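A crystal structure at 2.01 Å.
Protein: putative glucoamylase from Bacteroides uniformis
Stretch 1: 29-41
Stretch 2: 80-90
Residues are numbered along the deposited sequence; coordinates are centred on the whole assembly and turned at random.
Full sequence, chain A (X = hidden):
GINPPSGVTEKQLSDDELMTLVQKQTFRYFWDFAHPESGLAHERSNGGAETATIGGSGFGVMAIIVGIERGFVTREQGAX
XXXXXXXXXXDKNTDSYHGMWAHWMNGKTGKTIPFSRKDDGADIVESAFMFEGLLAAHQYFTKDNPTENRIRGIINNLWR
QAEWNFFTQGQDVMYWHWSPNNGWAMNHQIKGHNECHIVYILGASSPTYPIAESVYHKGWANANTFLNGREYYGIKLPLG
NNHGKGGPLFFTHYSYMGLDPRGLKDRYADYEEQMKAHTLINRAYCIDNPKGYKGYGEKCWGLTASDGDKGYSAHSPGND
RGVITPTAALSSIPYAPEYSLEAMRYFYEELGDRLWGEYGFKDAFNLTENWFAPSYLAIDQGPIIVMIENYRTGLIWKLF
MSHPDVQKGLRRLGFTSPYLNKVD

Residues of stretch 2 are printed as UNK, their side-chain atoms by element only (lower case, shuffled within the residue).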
ATOM      1  N   TYR A  29     -12.553   9.387   2.246  1.00 28.30           N
ATOM      2  CA  TYR A  29     -11.223   9.980   2.325  1.00 29.54           C
ATOM      3  C   TYR A  29     -10.653  10.248   0.914  1.00 29.06           C
ATOM      4  O   TYR A  29      -9.946  11.216   0.717  1.00 27.26           O
ATOM      5  CB  TYR A  29     -10.254   9.092   3.144  1.00 28.78           C
ATOM      6  CG  TYR A  29      -8.932   9.763   3.443  1.00 27.28           C
ATOM      7  CD1 TYR A  29      -7.889   9.744   2.509  1.00 26.43           C
ATOM      8  CD2 TYR A  29      -8.731  10.467   4.639  1.00 30.93           C
ATOM      9  CE1 TYR A  29      -6.687  10.389   2.743  1.00 25.80           C
ATOM     10  CE2 TYR A  29      -7.514  11.127   4.890  1.00 29.96           C
ATOM     11  CZ  TYR A  29      -6.487  11.076   3.947  1.00 28.46           C
ATOM     12  OH  TYR A  29      -5.281  11.733   4.164  1.00 27.23           O
ATOM     13  N   PHE A  30     -10.908   9.328  -0.019  1.00 25.79           N
ATOM     14  CA  PHE A  30     -10.341   9.367  -1.330  1.00 25.77           C
ATOM     15  C   PHE A  30     -11.221  10.023  -2.375  1.00 26.61           C
ATOM     16  O   PHE A  30     -10.733  10.337  -3.459  1.00 30.95           O
ATOM     17  CB  PHE A  30     -10.012   7.945  -1.773  1.00 26.24           C
ATOM     18  CG  PHE A  30      -8.961   7.326  -0.937  1.00 26.91           C
ATOM     19  CD1 PHE A  30      -7.632   7.725  -1.086  1.00 22.42           C
ATOM     20  CD2 PHE A  30      -9.301   6.472   0.101  1.00 26.87           C
ATOM     21  CE1 PHE A  30      -6.655   7.204  -0.280  1.00 23.11           C
ATOM     22  CE2 PHE A  30      -8.322   5.942   0.928  1.00 26.88           C
ATOM     23  CZ  PHE A  30      -6.983   6.304   0.729  1.00 24.92           C
ATOM     24  N   TRP A  31     -12.508  10.169  -2.079  1.00 29.43           N
ATOM     25  CA  TRP A  31     -13.460  10.724  -3.004  1.00 30.29           C
ATOM     26  C   TRP A  31     -13.799  12.165  -2.588  1.00 30.91           C
ATOM     27  O   TRP A  31     -13.363  13.103  -3.223  1.00 34.06           O
ATOM     28  CB  TRP A  31     -14.734   9.850  -3.102  1.00 32.03           C
ATOM     29  CG  TRP A  31     -15.609  10.335  -4.176  1.00 31.27           C
ATOM     30  CD1 TRP A  31     -16.688  11.156  -4.050  1.00 33.63           C
ATOM     31  CD2 TRP A  31     -15.444  10.091  -5.570  1.00 29.42           C
ATOM     32  NE1 TRP A  31     -17.217  11.419  -5.289  1.00 32.37           N
ATOM     33  CE2 TRP A  31     -16.462  10.773  -6.236  1.00 32.38           C
ATOM     34  CE3 TRP A  31     -14.549   9.317  -6.316  1.00 28.44           C
ATOM     35  CZ2 TRP A  31     -16.608  10.726  -7.612  1.00 32.82           C
ATOM     36  CZ3 TRP A  31     -14.699   9.265  -7.675  1.00 29.91           C
ATOM     37  CH2 TRP A  31     -15.703   9.973  -8.313  1.00 28.52           C
ATOM     38  N   ASP A  32     -14.575  12.315  -1.528  1.00 31.55           N
ATOM     39  CA  ASP A  32     -15.019  13.623  -1.053  1.00 34.48           C
ATOM     40  C   ASP A  32     -13.855  14.488  -0.569  1.00 30.29           C
ATOM     41  O   ASP A  32     -13.852  15.659  -0.773  1.00 33.71           O
ATOM     42  CB  ASP A  32     -16.012  13.453   0.092  1.00 39.41           C
ATOM     43  CG  ASP A  32     -17.173  12.515  -0.276  1.00 46.79           C
ATOM     44  OD1 ASP A  32     -16.997  11.292  -0.222  1.00 36.87           O
ATOM     45  OD2 ASP A  32     -18.234  13.017  -0.640  1.00 57.57           O
ATOM     46  N   PHE A  33     -12.855  13.896   0.052  1.00 30.19           N
ATOM     47  CA  PHE A  33     -11.764  14.663   0.656  1.00 29.60           C
ATOM     48  C   PHE A  33     -10.506  14.823  -0.257  1.00 29.90           C
ATOM     49  O   PHE A  33      -9.517  15.393   0.165  1.00 33.46           O
ATOM     50  CB  PHE A  33     -11.379  13.968   1.968  1.00 29.74           C
ATOM     51  CG  PHE A  33     -10.350  14.703   2.814  1.00 27.48           C
ATOM     52  CD1 PHE A  33     -10.565  16.004   3.225  1.00 33.41           C
ATOM     53  CD2 PHE A  33      -9.212  14.050   3.253  1.00 28.57           C
ATOM     54  CE1 PHE A  33      -9.626  16.660   4.024  1.00 33.89           C
ATOM     55  CE2 PHE A  33      -8.267  14.702   4.037  1.00 30.36           C
ATOM     56  CZ  PHE A  33      -8.480  15.997   4.426  1.00 33.49           C
ATOM     57  N   ALA A  34     -10.557  14.291  -1.473  1.00 29.93           N
ATOM     58  CA  ALA A  34      -9.487  14.426  -2.453  1.00 31.10           C
ATOM     59  C   ALA A  34      -9.312  15.862  -2.836  1.00 31.22           C
ATOM     60  O   ALA A  34     -10.257  16.645  -2.805  1.00 29.44           O
ATOM     61  CB  ALA A  34      -9.780  13.611  -3.707  1.00 28.77           C
ATOM     62  N   HIS A  35      -8.090  16.235  -3.205  1.00 27.96           N
ATOM     63  CA  HIS A  35      -7.883  17.580  -3.747  1.00 26.14           C
ATOM     64  C   HIS A  35      -8.823  17.817  -4.952  1.00 27.38           C
ATOM     65  O   HIS A  35      -8.850  17.007  -5.859  1.00 27.26           O
ATOM     66  CB  HIS A  35      -6.431  17.780  -4.193  1.00 26.56           C
ATOM     67  CG  HIS A  35      -5.459  17.849  -3.070  1.00 26.79           C
ATOM     68  ND1 HIS A  35      -5.076  19.043  -2.485  1.00 27.77           N
ATOM     69  CD2 HIS A  35      -4.777  16.868  -2.434  1.00 25.08           C
ATOM     70  CE1 HIS A  35      -4.215  18.777  -1.517  1.00 36.08           C
ATOM     71  NE2 HIS A  35      -4.037  17.463  -1.448  1.00 27.72           N
ATOM     72  N   PRO A  36      -9.556  18.931  -4.981  1.00 29.31           N
ATOM     73  CA  PRO A  36     -10.486  19.076  -6.105  1.00 36.23           C
ATOM     74  C   PRO A  36      -9.817  19.299  -7.469  1.00 34.92           C
ATOM     75  O   PRO A  36     -10.402  18.967  -8.487  1.00 32.53           O
ATOM     76  CB  PRO A  36     -11.345  20.315  -5.724  1.00 40.15           C
ATOM     77  CG  PRO A  36     -11.113  20.537  -4.269  1.00 41.06           C
ATOM     78  CD  PRO A  36      -9.726  19.997  -3.975  1.00 36.50           C
ATOM     79  N   GLU A  37      -8.627  19.881  -7.495  1.00 30.65           N
ATOM     80  CA  GLU A  37      -7.985  20.269  -8.752  1.00 34.55           C
ATOM     81  C   GLU A  37      -7.408  19.032  -9.404  1.00 32.88           C
ATOM     82  O   GLU A  37      -7.349  18.957 -10.612  1.00 35.50           O
ATOM     83  CB  GLU A  37      -6.861  21.330  -8.522  1.00 40.43           C
ATOM     84  CG  GLU A  37      -7.314  22.636  -7.819  1.00 49.05           C
ATOM     85  CD  GLU A  37      -7.565  22.539  -6.280  1.00 51.78           C
ATOM     86  OE1 GLU A  37      -7.372  21.458  -5.641  1.00 39.54           O
ATOM     87  OE2 GLU A  37      -7.937  23.583  -5.689  1.00 53.25           O
ATOM     88  N   SER A  38      -6.995  18.050  -8.604  1.00 28.63           N
ATOM     89  CA  SER A  38      -6.224  16.932  -9.124  1.00 27.76           C
ATOM     90  C   SER A  38      -6.827  15.554  -8.914  1.00 28.60           C
ATOM     91  O   SER A  38      -6.447  14.637  -9.632  1.00 28.90           O
ATOM     92  CB  SER A  38      -4.836  16.933  -8.480  1.00 29.38           C
ATOM     93  OG  SER A  38      -4.901  16.824  -7.053  1.00 26.36           O
ATOM     94  N   GLY A  39      -7.695  15.394  -7.896  1.00 26.06           N
ATOM     95  CA  GLY A  39      -8.172  14.074  -7.449  1.00 29.66           C
ATOM     96  C   GLY A  39      -7.214  13.298  -6.557  1.00 29.27           C
ATOM     97  O   GLY A  39      -7.517  12.176  -6.107  1.00 27.46           O
ATOM     98  N   LEU A  40      -6.057  13.875  -6.283  1.00 25.10           N
ATOM     99  CA  LEU A  40      -5.066  13.217  -5.448  1.00 23.88           C
ATOM    100  C   LEU A  40      -5.453  13.268  -3.965  1.00 24.93           C
ATOM    101  O   LEU A  40      -6.249  14.122  -3.519  1.00 22.70           O
ATOM    102  CB  LEU A  40      -3.657  13.825  -5.661  1.00 24.19           C
ATOM    103  CG  LEU A  40      -3.023  13.769  -7.054  1.00 26.12           C
ATOM    104  CD1 LEU A  40      -1.677  14.525  -7.102  1.00 26.14           C
ATOM    105  CD2 LEU A  40      -2.884  12.300  -7.509  1.00 24.28           C
ATOM    106  N   ALA A  41      -4.904  12.310  -3.226  1.00 24.08           N
ATOM    107  CA  ALA A  41      -5.187  12.130  -1.808  1.00 25.13           C
ATOM    108  C   ALA A  41      -4.266  12.979  -0.951  1.00 25.07           C
ATOM    109  O   ALA A  41      -3.060  13.123  -1.235  1.00 25.55           O
ATOM    110  CB  ALA A  41      -5.030  10.646  -1.437  1.00 22.47           C
ATOM    111  N   UNK A  80     -14.540   9.803 -14.827  1.00 33.62           N
ATOM    112  CA  UNK A  80     -14.296  11.237 -14.893  1.00 36.90           C
ATOM    113  C   UNK A  80     -13.193  11.639 -13.921  1.00 33.51           C
ATOM    114  O   UNK A  80     -12.222  12.350 -14.298  1.00 33.37           O
ATOM    115  c   UNK A  80     -15.599  12.010 -14.620  1.00 36.51           C
ATOM    116  o   UNK A  80     -17.505  13.747 -13.381  1.00 43.39           O
ATOM    117  c   UNK A  80     -16.759  14.212 -14.289  1.00 49.65           C
ATOM    118  o   UNK A  80     -17.059  15.189 -14.989  1.00 52.16           O
ATOM    119  c   UNK A  80     -15.435  13.528 -14.575  1.00 41.05           C
ATOM    120  N   UNK A  81     -13.310  11.155 -12.680  1.00 29.95           N
ATOM    121  CA  UNK A  81     -12.276  11.388 -11.664  1.00 28.89           C
ATOM    122  C   UNK A  81     -10.910  10.811 -12.094  1.00 31.28           C
ATOM    123  O   UNK A  81      -9.887  11.469 -11.971  1.00 26.06           O
ATOM    124  c   UNK A  81     -11.569  12.470  -8.772  1.00 29.22           C
ATOM    125  c   UNK A  81     -12.690  10.775 -10.318  1.00 27.74           C
ATOM    126  n   UNK A  81     -12.536  12.684  -6.080  1.00 28.43           N
ATOM    127  n   UNK A  81     -14.405  13.707  -6.838  1.00 32.12           N
ATOM    128  c   UNK A  81     -13.258  13.141  -7.093  1.00 27.94           C
ATOM    129  n   UNK A  81     -12.830  13.075  -8.354  1.00 31.38           N
ATOM    130  c   UNK A  81     -11.724  11.000  -9.136  1.00 28.82           C
ATOM    131  N   UNK A  82     -10.900   9.568 -12.548  1.00 28.85           N
ATOM    132  CA  UNK A  82      -9.688   8.922 -12.984  1.00 28.06           C
ATOM    133  C   UNK A  82      -8.986   9.717 -14.108  1.00 27.28           C
ATOM    134  O   UNK A  82      -7.758   9.881 -14.084  1.00 30.04           O
ATOM    135  c   UNK A  82      -9.090   5.736 -11.067  1.00 29.23           C
ATOM    136 se   UNK A  82      -7.644   6.263 -12.249  0.75 25.23          SE
ATOM    137  c   UNK A  82      -8.744   6.665 -13.789  1.00 27.76           C
ATOM    138  c   UNK A  82      -9.986   7.495 -13.473  1.00 30.40           C
ATOM    139  N   UNK A  83      -9.750  10.188 -15.077  1.00 27.15           N
ATOM    140  CA  UNK A  83      -9.196  11.031 -16.136  1.00 27.79           C
ATOM    141  C   UNK A  83      -8.571  12.306 -15.547  1.00 30.67           C
ATOM    142  O   UNK A  83      -7.472  12.677 -15.969  1.00 28.07           O
ATOM    143  c   UNK A  83      -8.492  11.493 -19.118  1.00 29.76           C
ATOM    144  c   UNK A  83     -10.823  12.370 -19.518  1.00 28.97           C
ATOM    145  c   UNK A  83      -9.720  12.158 -18.484  1.00 29.59           C
ATOM    146  c   UNK A  83     -10.224  11.349 -17.259  1.00 28.19           C
ATOM    147  N   UNK A  84      -9.229  12.951 -14.579  1.00 29.07           N
ATOM    148  CA  UNK A  84      -8.664  14.119 -13.923  1.00 29.95           C
ATOM    149  C   UNK A  84      -7.280  13.775 -13.287  1.00 30.33           C
ATOM    150  O   UNK A  84      -6.312  14.520 -13.447  1.00 26.73           O
ATOM    151  c   UNK A  84      -9.618  14.714 -12.868  1.00 30.10           C
ATOM    152  n   UNK A  84     -11.799  16.690  -9.403  1.00 34.85           N
ATOM    153  c   UNK A  84     -10.642  16.058 -10.148  1.00 38.57           C
ATOM    154  c   UNK A  84     -10.213  16.752 -11.423  1.00 37.39           C
ATOM    155  c   UNK A  84      -9.095  15.959 -12.114  1.00 33.45           C
ATOM    156  N   UNK A  85      -7.206  12.638 -12.599  1.00 28.03           N
ATOM    157  CA  UNK A  85      -6.026  12.213 -11.929  1.00 24.46           C
ATOM    158  C   UNK A  85      -4.884  11.975 -12.895  1.00 26.82           C
ATOM    159  O   UNK A  85      -3.792  12.512 -12.688  1.00 21.98           O
ATOM    160  c   UNK A  85      -4.935  10.320 -10.622  1.00 19.91           C
ATOM    161  c   UNK A  85      -6.260  10.937 -11.075  1.00 23.30           C
ATOM    162  c   UNK A  85      -7.114  11.257  -9.846  1.00 25.90           C
ATOM    163  c   UNK A  85      -7.744  10.021  -9.159  1.00 25.10           C
ATOM    164  N   UNK A  86      -5.117  11.191 -13.935  1.00 26.67           N
ATOM    165  CA  UNK A  86      -4.026  10.833 -14.846  1.00 28.77           C
ATOM    166  C   UNK A  86      -3.628  11.999 -15.744  1.00 25.45           C
ATOM    167  O   UNK A  86      -2.432  12.153 -16.097  1.00 25.55           O
ATOM    168  c   UNK A  86      -4.603   8.407 -14.683  1.00 24.52           C
ATOM    169  c   UNK A  86      -5.424   9.662 -16.664  1.00 21.10           C
ATOM    170  c   UNK A  86      -4.306   9.520 -15.649  1.00 27.43           C
ATOM    171  N   UNK A  87      -4.577  12.876 -16.057  1.00 26.59           N
ATOM    172  CA  UNK A  87      -4.193  14.115 -16.725  1.00 30.43           C
ATOM    173  C   UNK A  87      -3.269  14.986 -15.852  1.00 29.19           C
ATOM    174  O   UNK A  87      -2.316  15.559 -16.353  1.00 27.47           O
ATOM    175  c   UNK A  87      -6.004  14.556 -18.497  1.00 32.78           C
ATOM    176  c   UNK A  87      -7.273  15.342 -18.808  1.00 33.55           C
ATOM    177  c   UNK A  87      -8.924  15.325 -20.686  1.00 48.44           C
ATOM    178  n   UNK A  87      -7.688  15.131 -20.199  1.00 38.94           N
ATOM    179  n   UNK A  87      -9.928  15.716 -19.895  1.00 47.13           N
ATOM    180  n   UNK A  87      -9.179  15.096 -21.987  1.00 44.65           N
ATOM    181  c   UNK A  87      -5.405  14.942 -17.176  1.00 30.61           C
ATOM    182  N   UNK A  88      -3.594  15.127 -14.573  1.00 26.31           N
ATOM    183  CA  UNK A  88      -2.762  15.894 -13.663  1.00 27.29           C
ATOM    184  C   UNK A  88      -1.349  15.302 -13.507  1.00 23.25           C
ATOM    185  O   UNK A  88      -0.347  16.036 -13.511  1.00 25.96           O
ATOM    186  c   UNK A  88      -2.819  16.994 -11.377  1.00 25.33           C
ATOM    187  c   UNK A  88      -1.744  18.834  -9.602  1.00 28.14           C
ATOM    188  c   UNK A  88      -1.861  16.616 -10.464  1.00 27.19           C
ATOM    189  c   UNK A  88      -2.711  19.240 -10.507  1.00 33.57           C
ATOM    190  c   UNK A  88      -1.317  17.535  -9.584  1.00 26.01           C
ATOM    191  c   UNK A  88      -3.433  15.975 -12.303  1.00 26.29           C
ATOM    192  c   UNK A  88      -3.257  18.326 -11.386  1.00 28.67           C
ATOM    193  N   UNK A  89      -1.260  13.991 -13.345  1.00 23.67           N
ATOM    194  CA  UNK A  89       0.009  13.342 -13.155  1.00 23.76           C
ATOM    195  C   UNK A  89       0.900  13.405 -14.420  1.00 24.13           C
ATOM    196  O   UNK A  89       2.129  13.380 -14.306  1.00 22.85           O
ATOM    197  c   UNK A  89      -0.765  11.579 -11.384  1.00 25.53           C
ATOM    198  c   UNK A  89      -0.151  11.883 -12.730  1.00 21.11           C
ATOM    199  c   UNK A  89       0.213  12.008 -10.284  1.00 23.48           C
ATOM    200  c   UNK A  89      -1.141  10.112 -11.287  1.00 24.17           C
ATOM    201  N   UNK A  90       0.282  13.444 -15.607  1.00 22.05           N
ATOM    202  CA  UNK A  90       1.030  13.443 -16.826  1.00 22.64           C
ATOM    203  C   UNK A  90       1.336  14.875 -17.325  1.00 24.45           C
ATOM    204  O   UNK A  90       2.062  15.031 -18.277  1.00 24.38           O
ATOM    205  c   UNK A  90       0.276  12.647 -17.949  1.00 24.70           C
ATOM    206  o   UNK A  90      -1.008  13.196 -18.188  1.00 25.94           O
TER
HETATM  207  O   HOH W   1     -10.105  11.161  -6.082  1.00 25.78           O
HETATM  208  O   HOH W   2     -15.980  14.709  -4.457  1.00 47.44           O
HETATM  209  O   HOH W   3     -11.159  15.627  -6.808  1.00 30.45           O

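Position 80 carries three carbons in a row, the third bonded to two oxygens, and touches nothing on stretch 1: this is Glu 80, a charged residue at home on an exposed helical turn. Position 81 has three carbons, a nitrogen, and a carbon bearing two more nitrogens, a flat group lying on the indole of Trp 31. It is Arg 81. Its guanidinium and the indole are stacked at 15°, with CZ 3.9 Å from the centroid of the Trp 31 six-membered ring, while NH1 donates to Trp 31 O at 3.0 Å. A planar cation with several N-H groups can do both at once.

At position 82 an unbranched chain of two carbons, selenium and a carbon identifies selenomethionine, Met 82; its CA-to-CB bond points away from stretch 1, and the residue is buried, which suits an apolar chain. Position 83, four carbons forked at the second and out of reach of stretch 1, is Leu 83; nothing here demands a particular partner.

Position 84 shows four carbons in a row ending in nitrogen, and that nitrogen lies 2.8 Å from Pro 36 O. This is Lys 84, long enough for NZ to donate to that carbonyl while its CE passes 3.8 Å from Gly 39 N. Position 85 has four carbons forked at the first, the end of its two-carbon arm near Gly 39 O: Ile 85. Its CD1 lies 3.7 Å from Gly 39 O, and its CA makes a 3.4 Å C-H contact with Ser 38 O. A CB on Gly 39 would fall 2.7 Å from Ile 85 CG1, so glycine permits this close approach, and its positive phi favours glycine too.

Position 86, one carbon carrying two others, is Val 86, compact and apolar as its buried site suits; its CA-to-CB bond points away. Position 87 repeats the three-carbon, guanidinium-ended pattern without touching stretch 1; the charged end of Arg 87 suits its exposure. Position 88 is one carbon and a six-carbon ring, one face against Ser 38 CB: Phe 88, whose flat ring offers a CH-pi surface, Ser 38 CB lying 3.4 Å from its centroid. Its CE2 meets Leu 40 CD1 at 3.9 Å. Position 89, four carbons forked at the second, reaches Leu 40 with a branch end. This is Leu 89, its CD2 4.2 Å from Leu 40 CD2, apolar as suits a buried site. Position 90, one carbon and one oxygen, is Ser 90; its short hydroxyl reaches back one turn, OG donating to Val 86 O at 2.7 Å.

The contact thus joins a helix to an irregular segment. Arg 81 and Lys 84 satisfy loop carbonyls, helped by water 1, which bridges Arg 81 NH1 to Phe 30 O and Gly 39 O, and water 3, which links Lys 84 NZ to His 35 O. Further along, Ile 85, Phe 88 and Leu 89 pack against Leu 40.

Stretch 2 80-90: ERMLKIVRFLS
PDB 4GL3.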